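Local coordinates for class II aldolase/adducin domain protein (Pseudomonas syringae pv. phaseolicola 1448A, PDB 3OCR) that is of unestablished function but belongs to the class II aldolase/adducin family, whose members include metal-dependent aldolases and the actin-binding adducins, at residues 57-61 against 112-116. Residues are numbered along the deposited sequence; the frame is centred on the assembly and turned at random.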
loop_
_atom_site.group_PDB
_atom_site.type_symbol
_atom_site.label_atom_id
_atom_site.label_comp_id
_atom_site.label_asym_id
_atom_site.label_seq_id
_atom_site.Cartn_x
_atom_site.Cartn_y
_atom_site.Cartn_z
ATOM N N HIS A 57 -11.700 -16.361 -11.543
ATOM C CA HIS A 57 -12.253 -16.329 -12.876
ATOM C C HIS A 57 -13.469 -15.438 -12.967
ATOM O O HIS A 57 -14.223 -15.295 -11.991
ATOM C CB HIS A 57 -12.664 -17.740 -13.276
ATOM C CG HIS A 57 -11.549 -18.734 -13.188
ATOM N ND1 HIS A 57 -10.573 -18.837 -14.154
ATOM C CD2 HIS A 57 -11.236 -19.644 -12.234
ATOM C CE1 HIS A 57 -9.708 -19.771 -13.801
ATOM N NE2 HIS A 57 -10.086 -20.275 -12.642
ATOM N N PHE A 58 -13.638 -14.837 -14.138
ATOM C CA PHE A 58 -14.862 -14.103 -14.486
ATOM C C PHE A 58 -15.532 -14.818 -15.650
ATOM O O PHE A 58 -14.872 -15.097 -16.650
ATOM C CB PHE A 58 -14.533 -12.675 -14.929
ATOM C CG PHE A 58 -13.879 -11.823 -13.881
ATOM C CD1 PHE A 58 -13.908 -12.173 -12.535
ATOM C CD2 PHE A 58 -13.292 -10.612 -14.242
ATOM C CE1 PHE A 58 -13.316 -11.369 -11.586
ATOM C CE2 PHE A 58 -12.703 -9.793 -13.279
ATOM C CZ PHE A 58 -12.734 -10.180 -11.942
ATOM N N SER A 59 -16.837 -15.069 -15.566
ATOM C CA SER A 59 -17.548 -15.690 -16.704
ATOM C C SER A 59 -18.674 -14.783 -17.207
ATOM O O SER A 59 -19.217 -13.986 -16.432
ATOM C CB SER A 59 -18.110 -17.063 -16.316
ATOM O OG SER A 59 -19.026 -16.939 -15.248
ATOM N N ALA A 60 -18.998 -14.905 -18.498
ATOM C CA ALA A 60 -20.151 -14.243 -19.112
ATOM C C ALA A 60 -20.886 -15.196 -20.047
ATOM O O ALA A 60 -20.252 -15.961 -20.777
ATOM C CB ALA A 60 -19.694 -13.014 -19.913
ATOM N N ARG A 61 -22.212 -15.118 -20.060
ATOM C CA ARG A 61 -22.987 -15.832 -21.043
ATOM C C ARG A 61 -22.830 -15.200 -22.434
ATOM O O ARG A 61 -22.856 -13.978 -22.577
ATOM C CB ARG A 61 -24.462 -15.905 -20.663
ATOM C CG ARG A 61 -25.210 -16.906 -21.598
ATOM C CD ARG A 61 -26.662 -16.905 -21.358
ATOM N NE ARG A 61 -27.379 -18.015 -22.017
ATOM C CZ ARG A 61 -27.805 -18.018 -23.282
ATOM N NH1 ARG A 61 -27.545 -17.007 -24.101
ATOM N NH2 ARG A 61 -28.483 -19.063 -23.744
ATOM N N HIS A 112 -18.974 -21.054 -11.387
ATOM C CA HIS A 112 -19.602 -20.293 -12.443
ATOM C C HIS A 112 -20.757 -21.078 -13.052
ATOM O O HIS A 112 -21.868 -20.557 -13.172
ATOM C CB HIS A 112 -18.547 -19.868 -13.473
ATOM C CG HIS A 112 -17.503 -18.966 -12.883
ATOM N ND1 HIS A 112 -17.660 -17.597 -12.809
ATOM C CD2 HIS A 112 -16.329 -19.246 -12.263
ATOM C CE1 HIS A 112 -16.614 -17.071 -12.198
ATOM N NE2 HIS A 112 -15.790 -18.047 -11.856
ATOM N N SER A 113 -20.489 -22.338 -13.392
ATOM C CA SER A 113 -21.490 -23.242 -13.949
ATOM C C SER A 113 -22.709 -23.400 -13.023
ATOM O O SER A 113 -23.854 -23.317 -13.470
ATOM C CB SER A 113 -20.854 -24.615 -14.184
ATOM O OG SER A 113 -21.816 -25.462 -14.771
ATOM N N ALA A 114 -22.460 -23.634 -11.739
ATOM C CA ALA A 114 -23.565 -23.804 -10.779
ATOM C C ALA A 114 -24.475 -22.574 -10.743
ATOM O O ALA A 114 -25.712 -22.700 -10.771
ATOM C CB ALA A 114 -23.027 -24.108 -9.372
ATOM N N ILE A 115 -23.873 -21.387 -10.682
ATOM C CA ILE A 115 -24.657 -20.149 -10.614
ATOM C C ILE A 115 -25.377 -19.827 -11.932
ATOM O O ILE A 115 -26.575 -19.561 -11.913
ATOM C CB ILE A 115 -23.823 -18.920 -10.117
ATOM C CG1 ILE A 115 -23.129 -19.208 -8.774
ATOM C CG2 ILE A 115 -24.709 -17.677 -10.000
ATOM C CD1 ILE A 115 -24.073 -19.681 -7.619
ATOM N N HIS A 116 -24.656 -19.862 -13.061
ATOM C CA HIS A 116 -25.267 -19.635 -14.377
ATOM C C HIS A 116 -26.465 -20.551 -14.683
ATOM O O HIS A 116 -27.459 -20.139 -15.304
ATOM C CB HIS A 116 -24.222 -19.750 -15.507
ATOM C CG HIS A 116 -23.377 -18.521 -15.684
ATOM N ND1 HIS A 116 -23.908 -17.292 -16.025
ATOM C CD2 HIS A 116 -22.039 -18.336 -15.593
ATOM C CE1 HIS A 116 -22.934 -16.404 -16.119
ATOM N NE2 HIS A 116 -21.792 -17.009 -15.849
#
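A buried hydroxyl can join a helix to a sheet when the helix offers it two rings, one turn apart. Here that hydroxyl belongs to Ser59, whose p rotamer holds OG 2.9 Å from His112 ND1 and 2.8 Å from His116 NE2; both are hydrogen bonds. Spaced i to i+4, His112 and His116 share a helix face, and m chi1 angles (-63° and -80°) bring both rings to the same hydroxyl. His112 also brings CE1 to 3.0 Å from His57 O, which lies near the ring plane. In the aldolase/adducin fold, strand 58-61 runs beside strand 124-128 in the central sheet, and helix 110-118 packs on one face of it, with His112 and His116 also touching Val125. Strand alternation sends Phe58 and Ala60 to the other face, against helix 29-47. At the ends of segment 57-61, His57 lays its CB 3.4 Å from His112 NE2 while its ND1 hydrogen-bonds Asn72, and Arg61, extended through three t torsions, leads away to hydrogen-bond Gly64 O and salt-bridge Glu67.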